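Local coordinates for protein leucine aminopeptidase (Fimbriiglobus ruber, PDB 7D1B) that probably cyclises N-terminal glutamine of peptides to pyroglutamate, as a zinc-binding glutaminyl cyclase built on the M28 aminopeptidase fold, at residues Q60-I64 with K76-L81; H84-L88 with M163-H168; R100-Q104 with Y189-P193. All coordinates share one frame; numbering follows the deposited sequence.

Contacts 1 and 2 are successive parts of one layer: both draw on helix 72-87, first against the end of helix 51-63 and then against helix 153-167, and they touch where L81 and L61 pack on M164. All three contacts are partly buried, contact 2 with the largest interface and contact 3 farthest from the chain centre. Contact 1 is van der Waals packing throughout, whereas contact 2 adds a histidine-to-carbonyl bond and ring contacts. Contact 3 lies apart, its nearest atoms about 12 Å from contact 1 and about 17 Å from contact 2; it joins two loops through one glutamine amide-to-carbonyl hydrogen bond and packing contacts of Q101, S103 and Q104.

Contact 1: Q60-I64 with K76-L81; sequences QLCDI and KQQEVL
K76 meets I64 with the aliphatic root of its side chain: CG lies 4.1 Å from I64 CD1, and in the conformer described the ammonium end leads away from the interface. Q77 follows, offering its backbone and CB to I64. The CD1 methyl of I64 rests 3.8 Å from Q77 CA and is almost as close to Q77 CB, so this branch reaches the surface of the helix itself. Farther out, the extended Q77 chain crosses L61 at about a right angle, with OE1 4.1 Å from L61 CD2, while its NE2 is bonded to the backbone oxygen of Y131. Two helices that follow one another in sequence, 51-63 and 72-87, are thereby packed together on the helical layer beside the central sheet of this M28-type alpha/beta fold. V80, one turn on from K76, presents its two methyls to different partners. CG1 lies 3.6 Å from Q60 NE2, at the end of a fully extended glutamine whose CG is anti to its own N (chi1 178°); CG2 is 4.5 Å from I64 CD1. L81 closes the segment with an equally distant methyl contact, CD2 to L61 CD2 at 4.5 Å, and both leucines also pack against helix 153-167.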
loop_
_atom_site.group_PDB
_atom_site.type_symbol
_atom_site.label_atom_id
_atom_site.label_comp_id
_atom_site.label_asym_id
_atom_site.label_seq_id
_atom_site.Cartn_x
_atom_site.Cartn_y
_atom_site.Cartn_z
ATOM N N GLN A 60 -1.046 -9.052 -14.089
ATOM C CA GLN A 60 -2.398 -9.598 -14.012
ATOM C C GLN A 60 -3.401 -8.531 -13.594
ATOM O O GLN A 60 -4.490 -8.389 -14.188
ATOM C CB GLN A 60 -2.413 -10.758 -13.018
ATOM C CG GLN A 60 -3.787 -11.354 -12.824
ATOM C CD GLN A 60 -3.830 -12.493 -11.818
ATOM O OE1 GLN A 60 -2.804 -12.890 -11.251
ATOM N NE2 GLN A 60 -5.029 -13.028 -11.594
ATOM N N LEU A 61 -3.044 -7.758 -12.557
ATOM C CA LEU A 61 -3.949 -6.709 -12.099
ATOM C C LEU A 61 -4.116 -5.636 -13.166
ATOM O O LEU A 61 -5.236 -5.183 -13.431
ATOM C CB LEU A 61 -3.466 -6.125 -10.769
ATOM C CG LEU A 61 -3.490 -7.099 -9.585
ATOM C CD1 LEU A 61 -2.893 -6.445 -8.363
ATOM C CD2 LEU A 61 -4.907 -7.573 -9.282
ATOM N N CYS A 62 -3.026 -5.240 -13.824
ATOM C CA CYS A 62 -3.153 -4.254 -14.891
ATOM C C CYS A 62 -3.955 -4.787 -16.070
ATOM O O CYS A 62 -4.646 -4.013 -16.736
ATOM C CB CYS A 62 -1.783 -3.757 -15.349
ATOM S SG CYS A 62 -0.927 -2.737 -14.140
ATOM N N ASP A 63 -3.901 -6.094 -16.326
ATOM C CA ASP A 63 -4.637 -6.694 -17.429
ATOM C C ASP A 63 -6.136 -6.695 -17.189
ATOM O O ASP A 63 -6.892 -6.923 -18.135
ATOM C CB ASP A 63 -4.143 -8.121 -17.676
ATOM C CG ASP A 63 -2.816 -8.168 -18.416
ATOM O OD1 ASP A 63 -2.348 -7.128 -18.917
ATOM O OD2 ASP A 63 -2.237 -9.265 -18.494
ATOM N N ILE A 64 -6.585 -6.465 -15.950
ATOM C CA ILE A 64 -8.014 -6.190 -15.746
ATOM C C ILE A 64 -8.476 -4.957 -16.517
ATOM O O ILE A 64 -9.652 -4.851 -16.890
ATOM C CB ILE A 64 -8.308 -6.068 -14.242
ATOM C CG1 ILE A 64 -8.051 -7.420 -13.594
ATOM C CG2 ILE A 64 -9.738 -5.556 -13.960
ATOM C CD1 ILE A 64 -8.052 -7.374 -12.088
ATOM N N LYS A 76 -13.876 -6.827 -10.274
ATOM C CA LYS A 76 -13.065 -7.971 -10.700
ATOM C C LYS A 76 -11.793 -8.088 -9.872
ATOM O O LYS A 76 -11.419 -9.184 -9.449
ATOM C CB LYS A 76 -12.727 -7.845 -12.183
ATOM C CG LYS A 76 -11.827 -8.952 -12.710
ATOM C CD LYS A 76 -12.475 -10.313 -12.644
ATOM C CE LYS A 76 -11.585 -11.351 -13.315
ATOM N NZ LYS A 76 -12.175 -12.715 -13.283
ATOM N N GLN A 77 -11.108 -6.969 -9.646
ATOM C CA GLN A 77 -9.910 -6.996 -8.809
ATOM C C GLN A 77 -10.218 -7.542 -7.421
ATOM O O GLN A 77 -9.428 -8.318 -6.854
ATOM C CB GLN A 77 -9.323 -5.587 -8.708
ATOM C CG GLN A 77 -8.230 -5.450 -7.681
ATOM C CD GLN A 77 -7.572 -4.098 -7.703
ATOM O OE1 GLN A 77 -6.358 -4.034 -7.697
ATOM N NE2 GLN A 77 -8.366 -3.001 -7.649
ATOM N N GLN A 78 -11.338 -7.104 -6.833
ATOM C CA GLN A 78 -11.704 -7.598 -5.506
ATOM C C GLN A 78 -11.886 -9.111 -5.503
ATOM O O GLN A 78 -11.449 -9.797 -4.567
ATOM C CB GLN A 78 -12.974 -6.906 -5.019
ATOM C CG GLN A 78 -12.746 -5.443 -4.699
ATOM C CD GLN A 78 -14.039 -4.657 -4.658
ATOM O OE1 GLN A 78 -15.118 -5.211 -4.864
ATOM N NE2 GLN A 78 -13.948 -3.371 -4.380
ATOM N N GLU A 79 -12.500 -9.651 -6.562
ATOM C CA GLU A 79 -12.688 -11.100 -6.645
ATOM C C GLU A 79 -11.347 -11.818 -6.760
ATOM O O GLU A 79 -11.102 -12.826 -6.076
ATOM C CB GLU A 79 -13.576 -11.441 -7.836
ATOM C CG GLU A 79 -14.996 -10.902 -7.674
ATOM C CD GLU A 79 -15.855 -10.959 -8.936
ATOM O OE1 GLU A 79 -15.321 -11.207 -10.039
ATOM O OE2 GLU A 79 -17.081 -10.739 -8.813
ATOM N N VAL A 80 -10.473 -11.322 -7.642
ATOM C CA VAL A 80 -9.156 -11.931 -7.831
ATOM C C VAL A 80 -8.392 -11.953 -6.513
ATOM O O VAL A 80 -7.829 -12.981 -6.106
ATOM C CB VAL A 80 -8.380 -11.170 -8.922
ATOM C CG1 VAL A 80 -6.918 -11.588 -8.933
ATOM C CG2 VAL A 80 -9.024 -11.371 -10.294
ATOM N N LEU A 81 -8.339 -10.803 -5.839
ATOM C CA LEU A 81 -7.572 -10.705 -4.603
ATOM C C LEU A 81 -8.175 -11.558 -3.500
ATOM O O LEU A 81 -7.438 -12.219 -2.752
ATOM C CB LEU A 81 -7.479 -9.247 -4.156
ATOM C CG LEU A 81 -6.612 -8.379 -5.077
ATOM C CD1 LEU A 81 -6.820 -6.918 -4.770
ATOM C CD2 LEU A 81 -5.133 -8.721 -4.959
#

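Contact 2: H84-L88 with M163-H168; sequences HFEGL and MMELAH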
loop_
_atom_site.group_PDB
_atom_site.type_symbol
_atom_site.label_atom_id
_atom_site.label_comp_id
_atom_site.label_asym_id
_atom_site.label_seq_id
_atom_site.Cartn_x
_atom_site.Cartn_y
_atom_site.Cartn_z
ATOM N N HIS A 84 -7.378 -15.184 -4.120
ATOM C CA HIS A 84 -5.956 -15.451 -3.941
ATOM C C HIS A 84 -5.600 -15.537 -2.458
ATOM O O HIS A 84 -4.948 -16.499 -1.993
ATOM C CB HIS A 84 -5.180 -14.322 -4.607
ATOM C CG HIS A 84 -3.705 -14.499 -4.524
ATOM N ND1 HIS A 84 -3.019 -15.372 -5.344
ATOM C CD2 HIS A 84 -2.789 -13.948 -3.693
ATOM C CE1 HIS A 84 -1.736 -15.330 -5.029
ATOM N NE2 HIS A 84 -1.569 -14.477 -4.031
ATOM N N PHE A 85 -6.013 -14.525 -1.695
ATOM C CA PHE A 85 -5.666 -14.484 -0.281
ATOM C C PHE A 85 -6.311 -15.633 0.484
ATOM O O PHE A 85 -5.662 -16.275 1.319
ATOM C CB PHE A 85 -6.060 -13.139 0.331
ATOM C CG PHE A 85 -5.256 -11.951 -0.165
ATOM C CD1 PHE A 85 -3.871 -12.026 -0.308
ATOM C CD2 PHE A 85 -5.896 -10.755 -0.478
ATOM C CE1 PHE A 85 -3.142 -10.915 -0.730
ATOM C CE2 PHE A 85 -5.166 -9.661 -0.906
ATOM C CZ PHE A 85 -3.800 -9.746 -1.028
ATOM N N GLU A 86 -7.593 -15.906 0.226
ATOM C CA GLU A 86 -8.255 -17.008 0.920
ATOM C C GLU A 86 -7.606 -18.337 0.578
ATOM O O GLU A 86 -7.459 -19.208 1.449
ATOM C CB GLU A 86 -9.741 -17.041 0.564
ATOM C CG GLU A 86 -10.543 -15.921 1.222
ATOM C CD GLU A 86 -12.020 -15.952 0.883
ATOM O OE1 GLU A 86 -12.418 -16.586 -0.119
ATOM O OE2 GLU A 86 -12.788 -15.340 1.640
ATOM N N GLY A 87 -7.192 -18.508 -0.680
ATOM C CA GLY A 87 -6.583 -19.758 -1.073
ATOM C C GLY A 87 -5.245 -19.994 -0.421
ATOM O O GLY A 87 -4.755 -21.125 -0.433
ATOM N N LEU A 88 -4.638 -18.946 0.137
ATOM C CA LEU A 88 -3.348 -19.066 0.805
ATOM C C LEU A 88 -3.457 -18.969 2.321
ATOM O O LEU A 88 -2.432 -18.987 3.013
ATOM C CB LEU A 88 -2.359 -18.059 0.210
ATOM C CG LEU A 88 -1.962 -18.446 -1.225
ATOM C CD1 LEU A 88 -1.333 -17.281 -1.959
ATOM C CD2 LEU A 88 -1.010 -19.643 -1.207
ATOM N N MET A 163 1.553 -7.806 -1.991
ATOM C CA MET A 163 0.756 -8.588 -1.045
ATOM C C MET A 163 0.415 -9.961 -1.614
ATOM O O MET A 163 0.450 -10.964 -0.889
ATOM C CB MET A 163 -0.530 -7.853 -0.674
ATOM C CG MET A 163 -0.354 -6.603 0.132
ATOM S SD MET A 163 -1.935 -5.793 0.247
ATOM C CE MET A 163 -1.458 -4.271 1.077
ATOM N N MET A 164 0.071 -10.024 -2.909
ATOM C CA MET A 164 -0.198 -11.327 -3.525
ATOM C C MET A 164 1.019 -12.236 -3.435
ATOM O O MET A 164 0.887 -13.425 -3.141
ATOM C CB MET A 164 -0.632 -11.146 -4.976
ATOM C CG MET A 164 -2.001 -10.506 -5.132
ATOM S SD MET A 164 -2.487 -10.295 -6.867
ATOM C CE MET A 164 -2.976 -11.973 -7.246
ATOM N N GLU A 165 2.212 -11.696 -3.691
ATOM C CA GLU A 165 3.422 -12.507 -3.557
ATOM C C GLU A 165 3.641 -12.929 -2.106
ATOM O O GLU A 165 3.892 -14.105 -1.818
ATOM C CB GLU A 165 4.646 -11.775 -4.112
ATOM C CG GLU A 165 5.960 -12.519 -3.834
ATOM C CD GLU A 165 6.015 -13.917 -4.443
ATOM O OE1 GLU A 165 5.286 -14.158 -5.424
ATOM O OE2 GLU A 165 6.813 -14.758 -3.935
ATOM N N LEU A 166 3.560 -11.974 -1.177
ATOM C CA LEU A 166 3.796 -12.275 0.230
ATOM C C LEU A 166 2.846 -13.342 0.736
ATOM O O LEU A 166 3.217 -14.150 1.600
ATOM C CB LEU A 166 3.644 -11.007 1.081
ATOM C CG LEU A 166 4.749 -9.963 0.950
ATOM C CD1 LEU A 166 4.361 -8.710 1.716
ATOM C CD2 LEU A 166 6.071 -10.507 1.444
ATOM N N ALA A 167 1.614 -13.360 0.225
ATOM C CA ALA A 167 0.638 -14.338 0.685
ATOM C C ALA A 167 1.104 -15.778 0.504
ATOM O O ALA A 167 0.652 -16.646 1.243
ATOM C CB ALA A 167 -0.686 -14.117 -0.041
ATOM N N HIS A 168 1.965 -16.064 -0.485
ATOM C CA HIS A 168 2.485 -17.423 -0.630
ATOM C C HIS A 168 3.298 -17.863 0.580
ATOM O O HIS A 168 3.425 -19.072 0.821
ATOM C CB HIS A 168 3.344 -17.548 -1.882
ATOM C CG HIS A 168 2.558 -17.477 -3.149
ATOM N ND1 HIS A 168 1.882 -18.562 -3.661
ATOM C CD2 HIS A 168 2.331 -16.450 -4.006
ATOM C CE1 HIS A 168 1.280 -18.208 -4.784
ATOM N NE2 HIS A 168 1.532 -16.934 -5.013
HETATM O O HOH W 1 0.342 -18.357 3.313
#
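The backbone oxygen of M164 accepts a bond of 2.8 Å from H84 NE2, with an N-H...O angle of 163°. The oxygen lies close to the imidazole plane, although the donor is tilted 29° from the plane of the carbonyl. M164 also uses its side chain on the same ring: the bend at chi3 (78°) brings its CE methyl over one face of H84, 3.9 Å from the centroid, in a CH-pi contact. The H84 edge in turn points toward the face of H168 in an offset edge-to-face pair, centroids 5.3 Å apart, while H168 NE2 is bonded to the Y57 hydroxyl. Here the last turns of helices 72-87 and 153-167 pack together, two neighbours in the alpha/beta fold of the M28 family, with Y57 of helix 51-63 beside both histidines. L88 CD1 sits over the centre of the H168 ring, 3.9 Å from its centroid, and makes a second CH-pi contact. That same methyl touches A167 CB, which F85 CD1 meets at 3.8 Å with the edge of its ring. F85 CZ then packs on M163 CB, near F181 of the sheet. A water donates to both L88 O and A167 O, linking the two backbones.

Contact 3: R100-Q104 with Y189-P193; sequences RQRSQ and YILDP
A type I beta turn from Q101 to Q104, closed by the bond from Q104 N to Q101 O, faces an irregular stretch, 189-193, with Q101 opposite Y189 and S103 opposite D192. Q101 supplies the polar link: its NE2 donates to Y189 O at 2.8 Å, with an N-H...O angle of 148° and the donor well above the carbonyl plane. A bend at chi2 (54°) folds the amide back toward its own turn, where OE1 accepts from R102 N on a lone pair in the carbonyl plane and from K203 N as well. Both ends of this buried amide are therefore held, which should fix its rotation. Nearer the backbone, Q101 CB packs 3.9 Å from Y189 CD2 as the two side chains run past each other in opposite directions.

Farther along the turn, S103 CB meets D192 CB at 3.7 Å. Q104 lays its amide against L191, with CD 3.4 Å from the CD1 methyl, and its NE2 donates to S103 OG at 2.8 Å, an intraloop bond that steadies the amide there. D202 OD2 accepts from the backbone N of both L191 and D192 and is also bonded to S103 OG, so a later residue of the same connection holds 189-193 and, through S103, the turn. Within its own segment, R100 NH1 braces the turn by donating to the backbone oxygens of R102 and Q104. The turn lies in the connection between antiparallel strands 91-99 and 108-117 at the margin of the sheet, and it packs on the loop that leads from strand 178-184, past the zinc ligand E188, to helix 206-218.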
loop_
_atom_site.group_PDB
_atom_site.type_symbol
_atom_site.label_atom_id
_atom_site.label_comp_id
_atom_site.label_asym_id
_atom_site.label_seq_id
_atom_site.Cartn_x
_atom_site.Cartn_y
_atom_site.Cartn_z
ATOM N N ARG A 100 -19.707 10.547 -1.494
ATOM C CA ARG A 100 -19.962 11.440 -2.619
ATOM C C ARG A 100 -18.668 12.189 -2.912
ATOM O O ARG A 100 -18.200 12.974 -2.086
ATOM C CB ARG A 100 -21.084 12.437 -2.307
ATOM C CG ARG A 100 -21.425 13.279 -3.520
ATOM C CD ARG A 100 -22.417 14.401 -3.213
ATOM N NE ARG A 100 -21.888 15.413 -2.289
ATOM C CZ ARG A 100 -21.055 16.392 -2.635
ATOM N NH1 ARG A 100 -20.603 16.486 -3.891
ATOM N NH2 ARG A 100 -20.671 17.280 -1.725
ATOM N N GLN A 101 -18.093 11.956 -4.085
ATOM C CA GLN A 101 -16.916 12.731 -4.458
ATOM C C GLN A 101 -17.339 14.177 -4.738
ATOM O O GLN A 101 -18.464 14.438 -5.164
ATOM C CB GLN A 101 -16.244 12.078 -5.664
ATOM C CG GLN A 101 -14.957 12.734 -6.167
ATOM C CD GLN A 101 -13.897 12.920 -5.090
ATOM O OE1 GLN A 101 -14.015 13.795 -4.234
ATOM N NE2 GLN A 101 -12.851 12.093 -5.121
ATOM N N ARG A 102 -16.438 15.133 -4.475
ATOM C CA ARG A 102 -16.813 16.546 -4.436
ATOM C C ARG A 102 -17.469 17.010 -5.723
ATOM O O ARG A 102 -18.443 17.770 -5.683
ATOM C CB ARG A 102 -15.594 17.415 -4.165
ATOM C CG ARG A 102 -14.964 17.223 -2.793
ATOM C CD ARG A 102 -13.765 18.148 -2.659
ATOM N NE ARG A 102 -13.119 18.006 -1.364
ATOM C CZ ARG A 102 -11.806 18.110 -1.175
ATOM N NH1 ARG A 102 -10.990 18.330 -2.198
ATOM N NH2 ARG A 102 -11.315 17.959 0.041
ATOM N N SER A 103 -16.944 16.587 -6.875
ATOM C CA SER A 103 -17.397 17.053 -8.177
ATOM C C SER A 103 -18.654 16.349 -8.652
ATOM O O SER A 103 -19.163 16.710 -9.716
ATOM C CB SER A 103 -16.280 16.842 -9.209
ATOM O OG SER A 103 -15.987 15.456 -9.356
ATOM N N GLN A 104 -19.176 15.375 -7.898
ATOM C CA GLN A 104 -20.283 14.532 -8.328
ATOM C C GLN A 104 -21.482 14.670 -7.405
ATOM O O GLN A 104 -21.340 15.030 -6.240
ATOM C CB GLN A 104 -19.843 13.066 -8.322
ATOM C CG GLN A 104 -18.523 12.842 -9.075
ATOM C CD GLN A 104 -18.611 13.211 -10.559
ATOM O OE1 GLN A 104 -19.482 12.721 -11.279
ATOM N NE2 GLN A 104 -17.700 14.065 -11.020
ATOM N N TYR A 189 -9.801 8.809 -6.381
ATOM C CA TYR A 189 -10.935 8.795 -7.297
ATOM C C TYR A 189 -11.153 10.219 -7.811
ATOM O O TYR A 189 -12.155 10.881 -7.524
ATOM C CB TYR A 189 -12.144 8.234 -6.557
ATOM C CG TYR A 189 -13.418 8.162 -7.360
ATOM C CD1 TYR A 189 -13.481 7.443 -8.543
ATOM C CD2 TYR A 189 -14.569 8.806 -6.921
ATOM C CE1 TYR A 189 -14.659 7.380 -9.284
ATOM C CE2 TYR A 189 -15.752 8.739 -7.646
ATOM C CZ TYR A 189 -15.791 8.013 -8.831
ATOM O OH TYR A 189 -16.944 7.908 -9.578
ATOM N N ILE A 190 -10.163 10.711 -8.551
ATOM C CA ILE A 190 -10.091 12.125 -8.908
ATOM C C ILE A 190 -10.680 12.304 -10.301
ATOM O O ILE A 190 -10.027 12.024 -11.316
ATOM C CB ILE A 190 -8.663 12.666 -8.824
ATOM C CG1 ILE A 190 -8.038 12.382 -7.455
ATOM C CG2 ILE A 190 -8.653 14.169 -9.166
ATOM C CD1 ILE A 190 -8.844 12.854 -6.232
ATOM N N LEU A 191 -11.925 12.781 -10.353
ATOM C CA LEU A 191 -12.565 13.090 -11.622
ATOM C C LEU A 191 -12.292 14.521 -12.040
ATOM O O LEU A 191 -12.164 14.800 -13.236
ATOM C CB LEU A 191 -14.072 12.807 -11.523
ATOM C CG LEU A 191 -14.406 11.334 -11.230
ATOM C CD1 LEU A 191 -15.872 11.150 -10.841
ATOM C CD2 LEU A 191 -14.053 10.440 -12.419
ATOM N N ASP A 192 -12.207 15.420 -11.073
ATOM C CA ASP A 192 -11.877 16.822 -11.296
ATOM C C ASP A 192 -10.577 17.088 -10.559
ATOM O O ASP A 192 -10.568 17.096 -9.315
ATOM C CB ASP A 192 -12.998 17.686 -10.723
ATOM C CG ASP A 192 -12.623 19.144 -10.628
ATOM O OD1 ASP A 192 -11.679 19.575 -11.332
ATOM O OD2 ASP A 192 -13.302 19.882 -9.863
ATOM N N PRO A 193 -9.462 17.294 -11.263
ATOM C CA PRO A 193 -8.178 17.514 -10.593
ATOM C C PRO A 193 -7.983 18.934 -10.103
ATOM O O PRO A 193 -6.918 19.239 -9.553
ATOM C CB PRO A 193 -7.172 17.177 -11.700
ATOM C CG PRO A 193 -7.869 17.658 -12.946
ATOM C CD PRO A 193 -9.329 17.312 -12.729
#